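Local coordinates for protein putative phosphosugar isomerase (Clostridium difficile, PDB 3G68) that probably binds and isomerises phosphorylated sugars, as a double-SIS-domain protein related to the isomerase half of glucosamine-6-phosphate synthase, at residues I37-S42 with V87-G92; T44-G49 with K66-M71; I112-G117 with D128-V133. All blocks are in the same frame, centred on the assembly; numbering follows the deposited sequence.

Contact 1: I37-S42 with V87-G92; sequences IIITGS and VGVSQG
Ile39 pairs with Val87, and Thr40 with Gly88, as parallel neighbours in the middle of the five-stranded sheet of an SIS domain, where strand 36-40 runs beside strand 84-90. Three backbone bonds join them: Val87 N to Ile38 O at 2.7 Å, Thr40 N to Val87 O at 2.9 Å and Val89 N to Thr40 O. All are nearly straight, the first with 172° at the hydrogen. Between them the CA of Gly88 approaches Thr40 O at 3.4 Å, a weak CA-H...O contact.

On one face the branched side chains lie side by side, pointing the same way: Ile39 CG2 meets Val89 CG2 at 3.9 Å, and Ile37 CG2 meets Val87 CG2 at 4.2 Å. In Ile39, CG1 lies beside the backbone N (chi1 -57°), anti to the carbonyl carbon, which leaves CG2 anti to the N as the branch that meets Val89. Past the paired residues a water joins the two segments, accepting from Ser42 N and donating to Val89 O at 2.7 Å.

The face of Ile37, Ile39 and Val89 is covered by helix 145-165, through Ile161, Leu154 and Thr150, and by helix 43-59. Thr40 OG1, on the other face, bonds Met67 O of strand 63-67, which flanks strand 36-40 on its far side from strand 84-90.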
loop_
_atom_site.group_PDB
_atom_site.type_symbol
_atom_site.label_atom_id
_atom_site.label_comp_id
_atom_site.label_asym_id
_atom_site.label_seq_id
_atom_site.Cartn_x
_atom_site.Cartn_y
_atom_site.Cartn_z
ATOM N N ILE B 37 -17.265 19.938 54.265
ATOM C CA ILE B 37 -15.878 19.535 54.213
ATOM C C ILE B 37 -15.013 20.725 54.662
ATOM O O ILE B 37 -15.191 21.837 54.185
ATOM C CB ILE B 37 -15.469 19.109 52.794
ATOM C CG1 ILE B 37 -16.159 17.797 52.420
ATOM C CG2 ILE B 37 -13.968 18.916 52.729
ATOM C CD1 ILE B 37 -16.029 17.437 50.927
ATOM N N ILE B 38 -14.114 20.471 55.605
ATOM C CA ILE B 38 -13.122 21.415 56.047
ATOM C C ILE B 38 -11.769 20.809 55.648
ATOM O O ILE B 38 -11.505 19.633 55.942
ATOM C CB ILE B 38 -13.164 21.634 57.583
ATOM C CG1 ILE B 38 -14.526 22.220 58.015
ATOM C CG2 ILE B 38 -12.026 22.532 57.999
ATOM C CD1 ILE B 38 -14.803 22.163 59.546
ATOM N N ILE B 39 -10.957 21.576 54.919
ATOM C CA ILE B 39 -9.610 21.159 54.553
ATOM C C ILE B 39 -8.663 21.977 55.411
ATOM O O ILE B 39 -8.776 23.196 55.416
ATOM C CB ILE B 39 -9.284 21.451 53.081
ATOM C CG1 ILE B 39 -10.286 20.789 52.140
ATOM C CG2 ILE B 39 -7.864 21.000 52.791
ATOM C CD1 ILE B 39 -10.242 21.370 50.715
ATOM N N THR B 40 -7.755 21.325 56.141
ATOM C CA THR B 40 -6.825 22.049 57.006
ATOM C C THR B 40 -5.414 21.482 56.960
ATOM O O THR B 40 -5.223 20.269 56.834
ATOM C CB THR B 40 -7.331 22.137 58.498
ATOM O OG1 THR B 40 -6.497 23.041 59.235
ATOM C CG2 THR B 40 -7.318 20.784 59.198
ATOM N N GLY B 41 -4.440 22.390 57.042
ATOM C CA GLY B 41 -3.008 22.069 57.082
ATOM C C GLY B 41 -2.173 23.342 57.196
ATOM O O GLY B 41 -2.718 24.448 57.117
ATOM N N SER B 42 -0.855 23.199 57.340
ATOM C CA SER B 42 0.052 24.325 57.455
ATOM C C SER B 42 0.825 24.559 56.157
ATOM O O SER B 42 0.960 23.659 55.344
ATOM C CB SER B 42 1.061 24.080 58.580
ATOM O OG SER B 42 0.395 23.724 59.765
ATOM N N VAL B 87 -10.583 17.144 56.523
ATOM C CA VAL B 87 -9.486 16.570 55.771
ATOM C C VAL B 87 -8.200 17.262 56.231
ATOM O O VAL B 87 -7.970 18.434 55.921
ATOM C CB VAL B 87 -9.671 16.720 54.261
ATOM C CG1 VAL B 87 -8.542 16.010 53.535
ATOM C CG2 VAL B 87 -11.029 16.163 53.802
ATOM N N GLY B 88 -7.395 16.528 57.002
ATOM C CA GLY B 88 -6.088 16.990 57.444
ATOM C C GLY B 88 -5.062 16.695 56.350
ATOM O O GLY B 88 -4.950 15.552 55.894
ATOM N N VAL B 89 -4.318 17.718 55.937
ATOM C CA VAL B 89 -3.288 17.624 54.892
ATOM C C VAL B 89 -1.901 17.916 55.495
ATOM O O VAL B 89 -1.695 18.958 56.120
ATOM C CB VAL B 89 -3.597 18.611 53.770
ATOM C CG1 VAL B 89 -2.557 18.511 52.621
ATOM C CG2 VAL B 89 -5.008 18.382 53.223
ATOM N N SER B 90 -0.962 16.987 55.338
ATOM C CA SER B 90 0.418 17.163 55.807
ATOM C C SER B 90 1.314 16.240 55.014
ATOM O O SER B 90 1.219 15.038 55.204
ATOM C CB SER B 90 0.542 16.854 57.309
ATOM O OG SER B 90 1.895 16.948 57.750
ATOM N N GLN B 91 2.183 16.766 54.133
ATOM C CA GLN B 91 3.008 15.858 53.316
ATOM C C GLN B 91 3.894 14.925 54.133
ATOM O O GLN B 91 3.956 13.731 53.825
ATOM C CB GLN B 91 3.821 16.542 52.235
ATOM C CG GLN B 91 4.442 15.527 51.265
ATOM C CD GLN B 91 5.112 16.153 50.066
ATOM O OE1 GLN B 91 4.861 17.318 49.744
ATOM N NE2 GLN B 91 5.981 15.381 49.384
ATOM N N GLY B 92 4.579 15.450 55.146
ATOM C CA GLY B 92 5.380 14.613 56.031
ATOM C C GLY B 92 4.492 13.806 56.966
ATOM O O GLY B 92 4.943 12.805 57.541
HETATM O O HOH W 1 0.094 20.438 57.450
#

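Contact 2: T44-G49 with K66-M71; sequences TSYHSG and KMYPFM
Tyr46 holds CG anti to its backbone N (chi1 -180°), reaching out from helix 43-59, while Tyr68 keeps CG beside its own N (chi1 -81°), and the two rings meet. The contact lies within the beta-alpha-beta unit made of strand 36-40, helix 43-59 and strand 63-67, and joins the first turns of the helix to the chain leaving the second strand.

The rings form a face-to-face stack with centroids 3.7 Å apart and planes inclined by 18°. The ring planes are thus nearly parallel, although the two side chains cross at about a right angle, and the overlap is offset toward the rims. Tyr68 CE1 lies above the rim of the Tyr46 ring, closest to CD2 at 3.3 Å. In return, Tyr46 CE2 stands over the rim of Tyr68, 3.4 Å from CZ. The backbone before Tyr68 also packs against Tyr46, whose CE1 meets Met67 C at 3.6 Å.

Lys66 comes to the same ring obliquely. Its CG sits between the backbone N and the carbonyl carbon and touches both Tyr46 CE1 and Gly49 C, each at 3.9 Å; beyond CG the chain bends at the second torsion. Gly49 has no side chain, which allows Lys66 CB to approach the helix backbone directly, 4.0 Å from Gly49 C. Elsewhere on this helix, His47 ND1 and Thr44 OG1 bond Glu225 of helix 220-234. Farther along the lysine, the aliphatic carbon CE rests 3.8 Å from Tyr46 OH.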
loop_
_atom_site.group_PDB
_atom_site.type_symbol
_atom_site.label_atom_id
_atom_site.label_comp_id
_atom_site.label_asym_id
_atom_site.label_seq_id
_atom_site.Cartn_x
_atom_site.Cartn_y
_atom_site.Cartn_z
ATOM N N THR B 44 2.512 24.849 52.766
ATOM C CA THR B 44 2.167 24.272 51.457
ATOM C C THR B 44 0.893 23.423 51.468
ATOM O O THR B 44 0.140 23.412 50.477
ATOM C CB THR B 44 3.402 23.507 50.908
ATOM O OG1 THR B 44 4.483 24.449 50.793
ATOM C CG2 THR B 44 3.139 22.842 49.553
ATOM N N SER B 45 0.639 22.725 52.580
ATOM C CA SER B 45 -0.592 21.939 52.731
ATOM C C SER B 45 -1.783 22.897 52.788
ATOM O O SER B 45 -2.780 22.698 52.075
ATOM C CB SER B 45 -0.526 21.028 53.945
ATOM O OG SER B 45 0.438 20.025 53.710
ATOM N N TYR B 46 -1.655 23.982 53.560
ATOM C CA TYR B 46 -2.683 25.026 53.573
ATOM C C TYR B 46 -2.936 25.526 52.166
ATOM O O TYR B 46 -4.089 25.627 51.750
ATOM C CB TYR B 46 -2.335 26.215 54.484
ATOM C CG TYR B 46 -3.416 27.286 54.491
ATOM C CD1 TYR B 46 -4.680 27.017 54.984
ATOM C CD2 TYR B 46 -3.162 28.562 53.998
ATOM C CE1 TYR B 46 -5.682 27.982 54.964
ATOM C CE2 TYR B 46 -4.145 29.530 53.993
ATOM C CZ TYR B 46 -5.386 29.242 54.463
ATOM O OH TYR B 46 -6.332 30.222 54.438
ATOM N N HIS B 47 -1.871 25.803 51.413
ATOM C CA HIS B 47 -2.019 26.350 50.055
ATOM C C HIS B 47 -2.753 25.414 49.110
ATOM O O HIS B 47 -3.445 25.875 48.217
ATOM C CB HIS B 47 -0.674 26.772 49.434
ATOM C CG HIS B 47 0.064 27.826 50.227
ATOM N ND1 HIS B 47 1.443 27.880 50.295
ATOM C CD2 HIS B 47 -0.388 28.806 51.046
ATOM C CE1 HIS B 47 1.804 28.889 51.078
ATOM N NE2 HIS B 47 0.713 29.465 51.553
ATOM N N SER B 48 -2.556 24.110 49.278
ATOM C CA SER B 48 -3.264 23.134 48.440
ATOM C C SER B 48 -4.772 23.314 48.652
ATOM O O SER B 48 -5.525 23.337 47.686
ATOM C CB SER B 48 -2.788 21.692 48.686
ATOM O OG SER B 48 -3.228 21.196 49.941
ATOM N N GLY B 49 -5.193 23.496 49.912
ATOM C CA GLY B 49 -6.591 23.783 50.241
ATOM C C GLY B 49 -7.086 25.119 49.693
ATOM O O GLY B 49 -8.179 25.208 49.114
ATOM N N LYS B 66 -11.633 26.030 53.703
ATOM C CA LYS B 66 -10.275 25.702 54.097
ATOM C C LYS B 66 -9.918 26.589 55.269
ATOM O O LYS B 66 -10.370 27.734 55.345
ATOM C CB LYS B 66 -9.258 25.823 52.938
ATOM C CG LYS B 66 -8.702 27.178 52.608
ATOM C CD LYS B 66 -9.686 28.107 51.961
ATOM C CE LYS B 66 -9.154 29.528 52.024
ATOM N NZ LYS B 66 -10.188 30.445 51.492
HETATM N N MSE B 67 -9.066 26.079 56.141
HETATM C CA MSE B 67 -8.686 26.802 57.334
HETATM C C MSE B 67 -7.301 26.458 57.810
HETATM O O MSE B 67 -6.895 25.303 57.742
HETATM C CB MSE B 67 -9.641 26.409 58.476
HETATM C CG MSE B 67 -11.111 26.606 58.207
HETATM SE SE MSE B 67 -12.112 25.936 59.735
HETATM C CE MSE B 67 -13.977 26.052 59.073
ATOM N N TYR B 68 -6.576 27.460 58.310
ATOM C CA TYR B 68 -5.315 27.216 58.990
ATOM C C TYR B 68 -5.659 26.431 60.274
ATOM O O TYR B 68 -6.731 26.637 60.852
ATOM C CB TYR B 68 -4.622 28.529 59.418
ATOM C CG TYR B 68 -3.833 29.293 58.379
ATOM C CD1 TYR B 68 -2.657 28.755 57.822
ATOM C CD2 TYR B 68 -4.181 30.599 58.037
ATOM C CE1 TYR B 68 -1.899 29.483 56.911
ATOM C CE2 TYR B 68 -3.430 31.339 57.136
ATOM C CZ TYR B 68 -2.285 30.789 56.562
ATOM O OH TYR B 68 -1.531 31.552 55.657
ATOM N N PRO B 69 -4.770 25.537 60.728
ATOM C CA PRO B 69 -5.073 24.792 61.958
ATOM C C PRO B 69 -5.337 25.702 63.189
ATOM O O PRO B 69 -6.236 25.394 63.976
ATOM C CB PRO B 69 -3.827 23.934 62.163
ATOM C CG PRO B 69 -3.253 23.785 60.794
ATOM C CD PRO B 69 -3.494 25.104 60.142
ATOM N N PHE B 70 -4.608 26.818 63.321
ATOM C CA PHE B 70 -4.841 27.748 64.461
ATOM C C PHE B 70 -6.261 28.333 64.513
ATOM O O PHE B 70 -6.694 28.790 65.565
ATOM C CB PHE B 70 -3.788 28.862 64.564
ATOM C CG PHE B 70 -3.794 29.862 63.429
ATOM C CD1 PHE B 70 -4.721 30.912 63.395
ATOM C CD2 PHE B 70 -2.824 29.799 62.426
ATOM C CE1 PHE B 70 -4.691 31.879 62.364
ATOM C CE2 PHE B 70 -2.791 30.748 61.397
ATOM C CZ PHE B 70 -3.729 31.786 61.369
HETATM N N MSE B 71 -6.956 28.336 63.379
HETATM C CA MSE B 71 -8.322 28.827 63.300
HETATM C C MSE B 71 -9.336 27.823 63.791
HETATM O O MSE B 71 -10.452 28.213 64.103
HETATM C CB MSE B 71 -8.673 29.211 61.857
HETATM C CG MSE B 71 -7.869 30.382 61.295
HETATM SE SE MSE B 71 -8.222 30.595 59.350
HETATM C CE MSE B 71 -10.238 30.732 59.428
#

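Contact 3: I112-G117 with D128-V133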
loop_
_atom_site.group_PDB
_atom_site.type_symbol
_atom_site.label_atom_id
_atom_site.label_comp_id
_atom_site.label_asym_id
_atom_site.label_seq_id
_atom_site.Cartn_x
_atom_site.Cartn_y
_atom_site.Cartn_z
ATOM N N ILE B 112 -12.988 12.056 60.025
ATOM C CA ILE B 112 -11.615 12.489 59.808
ATOM C C ILE B 112 -10.966 11.755 58.637
ATOM O O ILE B 112 -11.037 10.516 58.534
ATOM C CB ILE B 112 -10.748 12.245 61.060
ATOM C CG1 ILE B 112 -11.383 12.868 62.318
ATOM C CG2 ILE B 112 -9.328 12.788 60.864
ATOM C CD1 ILE B 112 -11.637 14.392 62.263
ATOM N N ALA B 113 -10.338 12.526 57.759
ATOM C CA ALA B 113 -9.589 11.985 56.635
ATOM C C ALA B 113 -8.193 12.579 56.681
ATOM O O ALA B 113 -8.025 13.736 57.123
ATOM C CB ALA B 113 -10.283 12.307 55.323
ATOM N N SER B 114 -7.201 11.791 56.259
ATOM C CA SER B 114 -5.815 12.240 56.197
ATOM C C SER B 114 -5.271 12.215 54.755
ATOM O O SER B 114 -5.675 11.390 53.943
ATOM C CB SER B 114 -4.912 11.399 57.116
ATOM O OG SER B 114 -4.992 10.000 56.828
HETATM N N MSE B 115 -4.383 13.163 54.445
HETATM C CA MSE B 115 -3.677 13.196 53.174
HETATM C C MSE B 115 -2.213 13.481 53.443
HETATM O O MSE B 115 -1.766 14.637 53.465
HETATM C CB MSE B 115 -4.291 14.218 52.214
HETATM C CG MSE B 115 -5.693 13.864 51.785
HETATM SE SE MSE B 115 -6.186 14.845 50.151
HETATM C CE MSE B 115 -7.991 13.960 49.762
ATOM N N ALA B 116 -1.492 12.416 53.746
ATOM C CA ALA B 116 -0.061 12.464 53.964
ATOM C C ALA B 116 0.637 11.873 52.740
ATOM O O ALA B 116 0.041 11.076 51.989
ATOM C CB ALA B 116 0.299 11.695 55.232
ATOM N N GLY B 117 1.902 12.250 52.561
ATOM C CA GLY B 117 2.722 11.796 51.433
ATOM C C GLY B 117 3.590 10.597 51.720
ATOM O O GLY B 117 4.544 10.325 50.994
ATOM N N ASP B 128 -10.328 8.237 59.922
ATOM C CA ASP B 128 -11.291 7.241 59.523
ATOM C C ASP B 128 -10.941 6.818 58.089
ATOM O O ASP B 128 -11.120 5.652 57.740
ATOM C CB ASP B 128 -12.709 7.819 59.613
ATOM C CG ASP B 128 -13.077 8.227 61.050
ATOM O OD1 ASP B 128 -13.015 7.348 61.938
ATOM O OD2 ASP B 128 -13.410 9.412 61.300
ATOM N N TYR B 129 -10.415 7.762 57.280
ATOM C CA TYR B 129 -10.071 7.523 55.861
ATOM C C TYR B 129 -8.654 7.959 55.537
ATOM O O TYR B 129 -8.366 9.156 55.576
ATOM C CB TYR B 129 -11.046 8.288 54.958
ATOM C CG TYR B 129 -12.439 8.102 55.431
ATOM C CD1 TYR B 129 -13.086 6.877 55.246
ATOM C CD2 TYR B 129 -13.101 9.106 56.116
ATOM C CE1 TYR B 129 -14.368 6.671 55.720
ATOM C CE2 TYR B 129 -14.389 8.920 56.587
ATOM C CZ TYR B 129 -15.015 7.698 56.389
ATOM O OH TYR B 129 -16.283 7.508 56.861
ATOM N N ILE B 130 -7.777 6.999 55.243
ATOM C CA ILE B 130 -6.374 7.278 54.970
ATOM C C ILE B 130 -6.275 7.449 53.467
ATOM O O ILE B 130 -6.175 6.464 52.733
ATOM C CB ILE B 130 -5.475 6.146 55.498
ATOM C CG1 ILE B 130 -5.606 6.050 57.021
ATOM C CG2 ILE B 130 -4.018 6.371 55.119
ATOM C CD1 ILE B 130 -4.883 4.849 57.626
ATOM N N LEU B 131 -6.341 8.708 53.024
ATOM C CA LEU B 131 -6.346 9.070 51.602
ATOM C C LEU B 131 -4.952 9.544 51.181
ATOM O O LEU B 131 -4.765 10.689 50.738
ATOM C CB LEU B 131 -7.404 10.152 51.367
ATOM C CG LEU B 131 -8.824 9.889 51.841
ATOM C CD1 LEU B 131 -9.685 11.105 51.565
ATOM C CD2 LEU B 131 -9.408 8.633 51.142
ATOM N N THR B 132 -3.993 8.640 51.369
ATOM C CA THR B 132 -2.576 8.849 51.105
ATOM C C THR B 132 -2.312 9.441 49.725
ATOM O O THR B 132 -2.887 8.992 48.735
ATOM C CB THR B 132 -1.819 7.513 51.217
ATOM O OG1 THR B 132 -2.231 6.848 52.434
ATOM C CG2 THR B 132 -0.306 7.743 51.214
ATOM N N VAL B 133 -1.487 10.483 49.689
ATOM C CA VAL B 133 -1.065 11.095 48.442
ATOM C C VAL B 133 0.124 10.236 48.024
ATOM O O VAL B 133 1.203 10.341 48.601
ATOM C CB VAL B 133 -0.662 12.579 48.617
ATOM C CG1 VAL B 133 -0.165 13.147 47.269
ATOM C CG2 VAL B 133 -1.820 13.380 49.149
#
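Ile112 O accepts two backbone hydrogen bonds, from Asp128 N at 2.8 Å and from Tyr129 N at 3.1 Å. The two donors approach differently: Tyr129 N lies in the carbonyl plane, whereas Asp128 N is tilted 34° from it and makes the more bent bond. The Asp128 carboxylate completes the pairing. A chi1 of -62° puts CG beside the backbone N, and OD2 of the carboxylate it carries accepts the N-H of Ile112 at 3.0 Å, on the anti side of the oxygen. Asp128 thus holds both the N and the O of Ile112 where the two strands begin to run together.

From there the pairing is parallel, with Ala113 beside Tyr129 and Ser114 beside Ile130. Ser114 N bonds Tyr129 O, Leu131 N bonds Ser114 O, and beyond the short strand 129-130 Val133 N still reaches Ala116 O at 2.8 Å. Ser114 OG passes near Ile130 but is bonded to Asp124, in the connection between the strands.

Apolar groups gather on the face of Ala113. Its CB lies near the plane of the Tyr129 ring, at the edge, and also meets Leu131 CD1 at 4.0 Å. The selenomethionine Met115 runs extended beyond CG and crosses Leu131 obliquely, its CE touching Leu131 CD1 at 3.8 Å. Its CB packs on Val133 CG2 at 4.0 Å, under helix 145-165. Here strand 129-130 closes one side of the parallel, five-stranded alpha/beta sheet of the SIS fold.

In the fold
All three contacts belong to one SIS sheet. Contacts 1 and 2, with centres about 6 Å apart, are tied through the adjacent strands 36-40 and 63-67, where Ile39 O and Met67 N lie 3.0 Å apart, a probable hydrogen bond. Contacts 1 and 3 lie about 9 Å apart, centre to centre, joined through Gly88 O and Met115 N, 2.9 Å, and through Gln91 O and Gly117 N. Contacts 2 and 3 do not touch: their centres are about 15 Å apart and their nearest atoms about 6 Å. Contacts 1 and 2 meet at a bound citrate, probably from the crystallisation liquor, held by Thr44 N, Ser45 OG, Ser90 OG, Gln91 N and Gly92 N, consistent with a sugar-phosphate pocket as in related SIS domains.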